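Local coordinates for dihydropteroate synthase (Mycobacterium smegmatis, PDB 6OMZ), which probably catalyses the condensation of para-aminobenzoate with 6-hydroxymethyl-7,8-dihydropterin diphosphate to give 7,8-dihydropteroate, a precursor of folate, at residues A[179-184]-A[188-193]; A[171-176]-A[213-218]; A[107-112]-A[130-135]; A[111-116]-A[139-144]. The protein carries 1 engineered substitution. All blocks are in the same frame, centred on the assembly; numbering follows the deposited sequence.

Contact 1. Residues A[179-184]-A[188-193]; sequences AAVTAG and ERLVID. With PMM (pterin-6-yl-methyl-monophosphate), chain D.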
# COMPACT_ATOMS: atom_id res chain seq x y z
N ALA A 179 -16.75 -10.00 -5.44
CA ALA A 179 -17.51 -9.94 -4.20
C ALA A 179 -17.83 -8.50 -3.82
O ALA A 179 -18.91 -8.21 -3.29
CB ALA A 179 -16.75 -10.65 -3.08
N ALA A 180 -16.90 -7.58 -4.11
CA ALA A 180 -17.15 -6.16 -3.88
C ALA A 180 -18.32 -5.67 -4.73
O ALA A 180 -19.24 -5.02 -4.22
CB ALA A 180 -15.89 -5.35 -4.17
N VAL A 181 -18.30 -6.00 -6.03
CA VAL A 181 -19.38 -5.57 -6.91
C VAL A 181 -20.72 -6.17 -6.48
O VAL A 181 -21.75 -5.48 -6.46
CB VAL A 181 -19.04 -5.92 -8.37
CG1 VAL A 181 -20.20 -5.60 -9.31
CG2 VAL A 181 -17.80 -5.17 -8.81
N THR A 182 -20.72 -7.45 -6.09
CA THR A 182 -21.95 -8.08 -5.59
C THR A 182 -22.50 -7.34 -4.37
O THR A 182 -23.72 -7.21 -4.21
CB THR A 182 -21.68 -9.54 -5.25
OG1 THR A 182 -21.42 -10.25 -6.47
CG2 THR A 182 -22.86 -10.17 -4.53
N ALA A 183 -21.61 -6.84 -3.52
CA ALA A 183 -22.01 -6.07 -2.35
C ALA A 183 -22.45 -4.65 -2.68
O ALA A 183 -22.89 -3.93 -1.77
CB ALA A 183 -20.85 -6.02 -1.35
N GLY A 184 -22.33 -4.21 -3.93
CA GLY A 184 -22.80 -2.89 -4.34
C GLY A 184 -21.71 -1.87 -4.58
O GLY A 184 -22.02 -0.70 -4.83
N GLU A 188 -15.82 0.58 -11.14
CA GLU A 188 -14.84 1.62 -11.41
C GLU A 188 -14.09 2.08 -10.16
O GLU A 188 -13.06 2.74 -10.30
CB GLU A 188 -15.53 2.83 -12.06
CG GLU A 188 -16.16 2.55 -13.43
CD GLU A 188 -17.52 1.88 -13.36
OE1 GLU A 188 -18.06 1.69 -12.24
OE2 GLU A 188 -18.07 1.55 -14.43
N ARG A 189 -14.57 1.74 -8.96
CA ARG A 189 -13.94 2.24 -7.74
C ARG A 189 -12.97 1.24 -7.11
O ARG A 189 -12.43 1.50 -6.03
CB ARG A 189 -15.02 2.64 -6.74
CG ARG A 189 -15.88 3.78 -7.27
CD ARG A 189 -16.59 4.55 -6.17
NE ARG A 189 -17.20 5.78 -6.69
CZ ARG A 189 -18.49 5.93 -6.95
NH1 ARG A 189 -19.34 4.93 -6.72
NH2 ARG A 189 -18.94 7.08 -7.42
N LEU A 190 -12.68 0.13 -7.77
CA LEU A 190 -11.79 -0.87 -7.20
C LEU A 190 -10.37 -0.70 -7.72
O LEU A 190 -10.15 -0.34 -8.88
CB LEU A 190 -12.31 -2.27 -7.51
CG LEU A 190 -13.66 -2.43 -6.81
CD1 LEU A 190 -14.47 -3.54 -7.44
CD2 LEU A 190 -13.43 -2.66 -5.31
N VAL A 191 -9.41 -0.94 -6.83
CA VAL A 191 -7.99 -1.03 -7.13
C VAL A 191 -7.53 -2.38 -6.58
O VAL A 191 -8.05 -2.85 -5.56
CB VAL A 191 -7.21 0.14 -6.48
CG1 VAL A 191 -5.70 0.03 -6.74
CG2 VAL A 191 -7.76 1.50 -6.98
N ILE A 192 -6.57 -3.02 -7.26
CA ILE A 192 -6.02 -4.28 -6.76
C ILE A 192 -4.52 -4.14 -6.57
O ILE A 192 -3.86 -3.29 -7.18
CB ILE A 192 -6.34 -5.47 -7.69
CG1 ILE A 192 -5.88 -5.17 -9.12
CG2 ILE A 192 -7.84 -5.80 -7.61
CD1 ILE A 192 -6.14 -6.32 -10.11
N ASP A 193 -3.96 -5.01 -5.71
CA ASP A 193 -2.55 -4.91 -5.29
C ASP A 193 -2.09 -6.35 -5.08
O ASP A 193 -2.75 -7.08 -4.33
CB ASP A 193 -2.44 -4.07 -4.00
CG ASP A 193 -0.99 -3.89 -3.50
OD1 ASP A 193 -0.15 -4.79 -3.68
OD2 ASP A 193 -0.72 -2.83 -2.89
N5 PMM D . 2.31 -3.04 2.70
C6 PMM D . 2.14 -2.73 4.00
C7 PMM D . 1.01 -2.05 4.43
N8 PMM D . -0.00 -1.69 3.63
N1 PMM D . -0.91 -1.70 1.56
C2 PMM D . -0.86 -2.04 0.27
N2 PMM D . -1.90 -1.78 -0.52
N3 PMM D . 0.21 -2.67 -0.29
C4 PMM D . 1.35 -3.05 0.39
O4 PMM D . 2.28 -3.60 -0.19
C4A PMM D . 1.33 -2.72 1.83
C8A PMM D . 0.17 -2.03 2.35
C9 PMM D . 3.18 -3.24 4.95
O10 PMM D . 4.43 -2.54 4.74
PA PMM D . 4.96 -1.20 5.52
O1P PMM D . 6.26 -0.87 4.88
O2P PMM D . 3.94 -0.08 5.33
O3P PMM D . 5.09 -1.52 7.00
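Leu190 meets the end of helix 165-182 with both of its methyl groups. CD2 lies 3.8 Å from CB of Ala180, while CD1 of Leu190 touches CG2 of Val181 at 4.0 Å and lies as near to CB of Ala180. The two longer side chains pass each other at a slant. Leu190 holds CG anti to its carbonyl carbon (chi1 -64°), which sends the fork up from the strand to the helix, while the small methyl of Ala180 lets the helix settle close to it. Val177, one turn back on the helix, also packs on Leu190, and Trp143 of the next strand lies against Ala180.

Gly184 is the first residue to leave helical angles; with positive phi it closes a Schellman motif, its N bonded to Val181 O, so the chain can turn back and enter strand 190-193. This is the helix-to-strand return of the TIM barrel. At the far end of the strand, Asp193 faces the pterin of PMM. Its OD2 accepts from both N3 and N2 of the ligand, each at 2.8 Å, with N-H...O angles of 151° and 144°. OD1 takes the backbone N-H of Gly195, which helps fix the rotation of the carboxylate.

The chemistry is thus divided along one short strand: purely apolar packing seats its beginning under the helix, and a carboxylate oxygen at its end accepts from two neighbouring N-H groups of the pterin.

Contact 2. Residues A[171-176]-A[213-218]; sequences TELLAA and PDLVAT
The backbones of helix 165-182 and of helix 212-216 with the turn after it stay well apart, with CA atoms 9.5 Å apart at Leu173 and Leu215 and 8.6 Å at Leu174 and Thr218, so that side chains must bridge the gap.

Leu173 and Leu215 do so by their ends. CD1 of Leu173 lies 4.1 Å from CD1 of Leu215 and almost as near its CD2, one methyl thus resting against the fork of the other residue, and the two side chains cross at about a right angle. Leu215 has CG anti to the backbone N (chi1 -158°), and this carries its methyls across although its CB does not aim at the other helix. Branched, flexible leucines suit such a gap, since their terminal methyls can span it without a polar group being buried. Nearer the surface, CD2 of Leu174 approaches CG2 of Thr218 at 4.2 Å.

Threonine serves two purposes here. Its methyl faces the helix, while OG1 turns back to donate to Leu215 O at 2.8 Å, approaching nearly in line with the carbonyl bond (171°). The same oxygen also accepts from Thr218 N, and OG1 is bonded in addition to Val220 N, so the hydroxyl ties the carbonyl of Leu215 to the chain running on toward strand 223-224.

Ile192 of strand 190-193 lies beneath, touched by Leu173, Leu215 and Thr218. The layer of helices packed outside a parallel barrel, here over Ile192, fits the TIM-barrel fold of the pterin-binding family.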
# COMPACT_ATOMS: atom_id res chain seq x y z
N THR A 171 -6.44 -14.61 -9.99
CA THR A 171 -7.76 -15.21 -9.75
C THR A 171 -8.36 -14.71 -8.44
O THR A 171 -9.55 -14.37 -8.39
CB THR A 171 -7.65 -16.73 -9.75
OG1 THR A 171 -7.22 -17.18 -11.04
CG2 THR A 171 -9.00 -17.38 -9.42
N GLU A 172 -7.57 -14.66 -7.38
CA GLU A 172 -8.13 -14.32 -6.08
C GLU A 172 -8.43 -12.83 -5.98
O GLU A 172 -9.43 -12.44 -5.36
CB GLU A 172 -7.19 -14.77 -4.97
CG GLU A 172 -7.46 -16.22 -4.58
CD GLU A 172 -6.23 -16.98 -4.16
OE1 GLU A 172 -5.45 -16.48 -3.33
OE2 GLU A 172 -6.04 -18.11 -4.67
N LEU A 173 -7.58 -11.98 -6.58
CA LEU A 173 -7.90 -10.56 -6.62
C LEU A 173 -9.20 -10.31 -7.37
O LEU A 173 -10.04 -9.53 -6.91
CB LEU A 173 -6.76 -9.77 -7.27
CG LEU A 173 -5.53 -9.57 -6.39
CD1 LEU A 173 -4.38 -8.97 -7.20
CD2 LEU A 173 -5.90 -8.66 -5.23
N LEU A 174 -9.39 -10.98 -8.51
CA LEU A 174 -10.60 -10.76 -9.28
C LEU A 174 -11.83 -11.33 -8.58
O LEU A 174 -12.93 -10.81 -8.74
CB LEU A 174 -10.46 -11.34 -10.69
CG LEU A 174 -9.37 -10.68 -11.56
CD1 LEU A 174 -9.40 -11.22 -12.99
CD2 LEU A 174 -9.52 -9.16 -11.56
N ALA A 175 -11.65 -12.40 -7.80
CA ALA A 175 -12.76 -12.90 -6.99
C ALA A 175 -13.13 -11.90 -5.90
O ALA A 175 -14.31 -11.74 -5.58
CB ALA A 175 -12.41 -14.25 -6.37
N ALA A 176 -12.14 -11.21 -5.34
CA ALA A 176 -12.42 -10.15 -4.38
C ALA A 176 -13.16 -8.99 -5.05
O ALA A 176 -14.11 -8.44 -4.48
CB ALA A 176 -11.13 -9.66 -3.72
N PRO A 213 2.29 -6.49 -16.23
CA PRO A 213 1.41 -6.18 -17.38
C PRO A 213 0.17 -7.06 -17.44
O PRO A 213 -0.91 -6.56 -17.81
CB PRO A 213 2.32 -6.42 -18.59
CG PRO A 213 3.70 -6.18 -18.07
CD PRO A 213 3.69 -6.70 -16.66
N ASP A 214 0.30 -8.35 -17.12
CA ASP A 214 -0.87 -9.24 -17.09
C ASP A 214 -1.92 -8.72 -16.12
O ASP A 214 -3.11 -8.70 -16.43
CB ASP A 214 -0.45 -10.65 -16.67
CG ASP A 214 0.20 -11.43 -17.79
OD1 ASP A 214 0.29 -10.90 -18.92
OD2 ASP A 214 0.61 -12.59 -17.54
N LEU A 215 -1.48 -8.29 -14.93
CA LEU A 215 -2.43 -7.82 -13.94
C LEU A 215 -3.00 -6.46 -14.34
O LEU A 215 -4.20 -6.20 -14.17
CB LEU A 215 -1.74 -7.77 -12.57
CG LEU A 215 -2.57 -7.80 -11.28
CD1 LEU A 215 -3.42 -9.09 -11.16
CD2 LEU A 215 -1.65 -7.66 -10.09
N VAL A 216 -2.16 -5.58 -14.91
CA VAL A 216 -2.64 -4.32 -15.46
C VAL A 216 -3.67 -4.57 -16.55
O VAL A 216 -4.67 -3.85 -16.67
CB VAL A 216 -1.44 -3.49 -15.97
CG1 VAL A 216 -1.92 -2.27 -16.76
CG2 VAL A 216 -0.56 -3.07 -14.79
N ALA A 217 -3.47 -5.63 -17.33
CA ALA A 217 -4.39 -5.94 -18.42
C ALA A 217 -5.78 -6.36 -17.95
O ALA A 217 -6.68 -6.47 -18.78
CB ALA A 217 -3.79 -7.04 -19.31
N THR A 218 -5.99 -6.57 -16.65
CA THR A 218 -7.35 -6.82 -16.17
C THR A 218 -8.26 -5.62 -16.38
O THR A 218 -9.49 -5.78 -16.37
CB THR A 218 -7.38 -7.19 -14.68
OG1 THR A 218 -6.98 -6.05 -13.90
CG2 THR A 218 -6.47 -8.38 -14.37

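Contact 3. Residues A[107-112]-A[130-135]; sequences DVARAA and PGMAGV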
# COMPACT_ATOMS: atom_id res chain seq x y z
N ASP A 107 -14.98 -0.61 11.07
CA ASP A 107 -15.33 0.52 11.93
C ASP A 107 -14.24 1.58 11.87
O ASP A 107 -14.54 2.79 11.91
CB ASP A 107 -15.56 0.05 13.37
CG ASP A 107 -16.85 -0.74 13.55
OD1 ASP A 107 -17.66 -0.84 12.59
OD2 ASP A 107 -17.06 -1.26 14.67
N VAL A 108 -12.98 1.16 11.76
CA VAL A 108 -11.88 2.11 11.62
C VAL A 108 -11.96 2.84 10.28
O VAL A 108 -11.80 4.07 10.22
CB VAL A 108 -10.53 1.39 11.80
CG1 VAL A 108 -9.38 2.34 11.52
CG2 VAL A 108 -10.42 0.82 13.20
N ALA A 109 -12.22 2.11 9.19
CA ALA A 109 -12.40 2.73 7.88
C ALA A 109 -13.50 3.79 7.94
O ALA A 109 -13.34 4.90 7.43
CB ALA A 109 -12.74 1.67 6.83
N ARG A 110 -14.63 3.45 8.56
CA ARG A 110 -15.74 4.39 8.63
C ARG A 110 -15.33 5.66 9.37
O ARG A 110 -15.62 6.77 8.92
CB ARG A 110 -16.95 3.73 9.29
CG ARG A 110 -18.23 4.52 9.13
CD ARG A 110 -19.46 3.68 9.45
NE ARG A 110 -19.42 3.14 10.80
CZ ARG A 110 -19.55 1.85 11.09
NH1 ARG A 110 -19.74 0.96 10.13
NH2 ARG A 110 -19.51 1.45 12.36
N ALA A 111 -14.64 5.52 10.51
CA ALA A 111 -14.20 6.69 11.26
C ALA A 111 -13.19 7.52 10.46
O ALA A 111 -13.22 8.75 10.51
CB ALA A 111 -13.59 6.26 12.60
N ALA A 112 -12.30 6.85 9.72
CA ALA A 112 -11.33 7.57 8.91
C ALA A 112 -12.01 8.34 7.78
O ALA A 112 -11.60 9.46 7.46
CB ALA A 112 -10.30 6.59 8.34
N PRO A 130 -16.20 -8.78 7.51
CA PRO A 130 -17.34 -8.93 6.59
C PRO A 130 -18.15 -7.65 6.42
O PRO A 130 -18.98 -7.58 5.50
CB PRO A 130 -18.18 -10.05 7.23
CG PRO A 130 -17.83 -9.99 8.67
CD PRO A 130 -16.36 -9.60 8.72
N GLY A 131 -17.94 -6.65 7.28
CA GLY A 131 -18.61 -5.37 7.14
C GLY A 131 -17.91 -4.37 6.24
O GLY A 131 -18.48 -3.31 5.98
N MET A 132 -16.69 -4.68 5.77
CA MET A 132 -15.95 -3.70 4.98
C MET A 132 -16.64 -3.41 3.66
O MET A 132 -16.75 -2.24 3.27
CB MET A 132 -14.52 -4.18 4.74
CG MET A 132 -13.60 -3.12 4.12
SD MET A 132 -13.30 -1.71 5.21
CE MET A 132 -11.92 -2.32 6.20
N ALA A 133 -17.12 -4.44 2.96
CA ALA A 133 -17.76 -4.20 1.67
C ALA A 133 -18.95 -3.25 1.82
O ALA A 133 -19.14 -2.35 0.99
CB ALA A 133 -18.20 -5.53 1.04
N GLY A 134 -19.74 -3.42 2.88
CA GLY A 134 -20.90 -2.56 3.07
C GLY A 134 -20.50 -1.12 3.36
O GLY A 134 -21.17 -0.18 2.92
N VAL A 135 -19.42 -0.93 4.11
CA VAL A 135 -18.91 0.42 4.35
C VAL A 135 -18.55 1.09 3.02
O VAL A 135 -18.95 2.22 2.74
CB VAL A 135 -17.71 0.39 5.31
CG1 VAL A 135 -17.00 1.73 5.33
CG2 VAL A 135 -18.16 0.00 6.71
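Ala109 and Met132 form the inner part of a helix-helix contact, made mostly by small and apolar groups, between helices 106-114 and 132-139 on the outside of the barrel. CB of Ala109 points at the other helix and touches SD of Met132 at 3.8 Å, with CE of the same residue slightly farther off. Met132 starts with CG anti to its backbone N (chi1 -170°) and then bends at chi2 and again at chi3, so its thioether curls over the alanine methyl. The small alanine leaves room for this long, pliable side chain. The nearest pair of CA atoms belongs to Arg110 and Val135, 6.6 Å apart.

Between these two helices the chain passes through strand 119-122, as in the repeated beta-alpha units of a TIM barrel, and the strand forms the floor of the contact. Val120 is touched by both Ala109 and Met132, and Met132 reaches Asp122 and Trp143 as well.

Toward the solvent the character changes. Val135 turns its CB to the helix opposite, where Arg110 suits the margin because its long aliphatic part can run along the helix surface while its charge stays outside. Arg110 is modelled in two conformers, and its contacts described here hold for one of them. In that copy CG2 of Val135 lies 3.9 Å from NH1 of Arg110, oblique to the guanidinium, and a bend at chi3 (58°) swings the group back to its own helix, where NH2 of Arg110 forms a salt bridge with OD1 of Asp107 at 3.0 Å.

Contact 4. Residues A[111-116]-A[139-144]; sequences AALEAG and AKVPWI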
# COMPACT_ATOMS: atom_id res chain seq x y z
N ALA A 111 -14.64 5.52 10.51
CA ALA A 111 -14.20 6.69 11.26
C ALA A 111 -13.19 7.52 10.46
O ALA A 111 -13.22 8.75 10.51
CB ALA A 111 -13.59 6.26 12.60
N ALA A 112 -12.30 6.85 9.72
CA ALA A 112 -11.33 7.57 8.91
C ALA A 112 -12.01 8.34 7.78
O ALA A 112 -11.60 9.46 7.46
CB ALA A 112 -10.30 6.59 8.34
N LEU A 113 -13.03 7.75 7.17
CA LEU A 113 -13.79 8.45 6.14
C LEU A 113 -14.50 9.67 6.72
O LEU A 113 -14.53 10.74 6.09
CB LEU A 113 -14.81 7.50 5.49
CG LEU A 113 -14.20 6.37 4.67
CD1 LEU A 113 -15.24 5.36 4.20
CD2 LEU A 113 -13.44 6.94 3.47
N GLU A 114 -15.11 9.52 7.90
CA GLU A 114 -15.68 10.68 8.58
C GLU A 114 -14.64 11.78 8.76
O GLU A 114 -14.97 12.97 8.70
CB GLU A 114 -16.25 10.29 9.95
CG GLU A 114 -17.39 9.29 9.92
CD GLU A 114 -17.83 8.91 11.32
OE1 GLU A 114 -18.27 9.82 12.06
OE2 GLU A 114 -17.72 7.72 11.70
N ALA A 115 -13.39 11.39 9.02
CA ALA A 115 -12.34 12.37 9.27
C ALA A 115 -11.77 13.00 8.01
O ALA A 115 -10.97 13.94 8.12
CB ALA A 115 -11.20 11.74 10.07
N GLY A 116 -12.12 12.49 6.83
CA GLY A 116 -11.70 13.11 5.58
C GLY A 116 -10.91 12.22 4.65
O GLY A 116 -10.51 12.69 3.57
N ALA A 139 -20.19 4.32 1.08
CA ALA A 139 -19.39 5.55 1.03
C ALA A 139 -19.07 5.98 -0.40
O ALA A 139 -18.84 7.18 -0.63
CB ALA A 139 -18.09 5.36 1.82
N LYS A 140 -19.06 5.05 -1.34
CA LYS A 140 -18.81 5.34 -2.75
C LYS A 140 -17.46 6.03 -2.97
O LYS A 140 -17.34 7.04 -3.67
CB LYS A 140 -19.96 6.17 -3.34
CG LYS A 140 -21.29 5.39 -3.36
CD LYS A 140 -22.37 6.13 -4.13
CE LYS A 140 -23.54 5.22 -4.44
NZ LYS A 140 -23.15 4.15 -5.43
N VAL A 141 -16.42 5.46 -2.35
CA VAL A 141 -15.04 5.91 -2.52
C VAL A 141 -14.23 4.71 -3.01
O VAL A 141 -14.70 3.56 -2.93
CB VAL A 141 -14.46 6.49 -1.20
CG1 VAL A 141 -15.22 7.75 -0.77
CG2 VAL A 141 -14.46 5.42 -0.10
N PRO A 142 -13.03 4.94 -3.54
CA PRO A 142 -12.23 3.81 -4.02
C PRO A 142 -11.83 2.86 -2.90
O PRO A 142 -11.62 3.26 -1.75
CB PRO A 142 -11.00 4.48 -4.65
CG PRO A 142 -11.49 5.83 -5.05
CD PRO A 142 -12.44 6.23 -3.95
N TRP A 143 -11.72 1.58 -3.26
CA TRP A 143 -11.34 0.52 -2.33
C TRP A 143 -10.17 -0.23 -2.95
O TRP A 143 -10.30 -0.77 -4.05
CB TRP A 143 -12.53 -0.41 -2.07
CG TRP A 143 -12.37 -1.44 -0.97
CD1 TRP A 143 -11.37 -1.51 -0.02
CD2 TRP A 143 -13.25 -2.54 -0.70
NE1 TRP A 143 -11.59 -2.59 0.81
CE2 TRP A 143 -12.73 -3.23 0.41
CE3 TRP A 143 -14.43 -3.01 -1.31
CZ2 TRP A 143 -13.35 -4.37 0.94
CZ3 TRP A 143 -15.05 -4.13 -0.77
CH2 TRP A 143 -14.50 -4.80 0.34
N ILE A 144 -9.03 -0.24 -2.25
CA ILE A 144 -7.86 -1.00 -2.67
C ILE A 144 -7.93 -2.37 -2.01
O ILE A 144 -7.92 -2.48 -0.78
CB ILE A 144 -6.55 -0.27 -2.28
CG1 ILE A 144 -6.45 1.10 -2.97
CG2 ILE A 144 -5.33 -1.13 -2.65
CD1 ILE A 144 -5.41 2.04 -2.33
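Leu113 spreads its two methyls over two residues of the opposite segment, CD1 against Ala139 and CD2 against Val141. The contact joins the C-terminal part of helix 106-114 to the link between helix 132-139 and strand 143-146, at the end of the TIM barrel where helices give way to strands.

With CG anti to the carbonyl carbon (chi1 -67°), Leu113 extends from its helix so that the fork opens across the link. CB of Ala139 points toward the helix and meets CD1 of Leu113 at 3.7 Å. A bare methyl fits here, because CA of Leu113 is 8.1 Å from CA of Ala139. Val141 and the leucine lie alongside each other, running antiparallel. Leu136, on helix 132-139, packs on Val141 too, and a beta-branched residue is well suited to this extended piece of chain leading into the strand.

Each segment leaves its helix through a residue of positive phi. Lys140 is that residue after helix 132-139. Gly116 does the same after helix 106-114, at phi 122°, in a Schellman motif in which Gly116 N bonds to Leu113 O at 3.1 Å; lacking CB, the glycine avoids a clash with the preceding carbonyl.

Val141 places its CG2 between its backbone N and carbonyl carbon, and this methyl stands 4.0 Å from CD2 of Leu113.

In the fold
Contacts 3, 4, 1 and 2 follow the neighbouring strands 119-122, 143-146 and 190-193 of the barrel. Contacts 3 and 4 share Ala111 and Ala112, their centres are about 8 Å apart, and Trp143 packs its ring against Met132, whose CG is 3.4 Å from CZ2 of Trp143. The same tryptophan ties contact 4 to contact 1 through the sheet, Val191 N lying 2.9 Å from Trp143 O. Contacts 1 and 2 both use helix 165-182, with centres about 12 Å apart, and meet where Ile192 CB lies 4.0 Å from Leu173 CD1. Contact 1 alone includes a pocket residue, Asp193; the side chains of Leu173 and Met132 are about 9 and 12 Å from PMM.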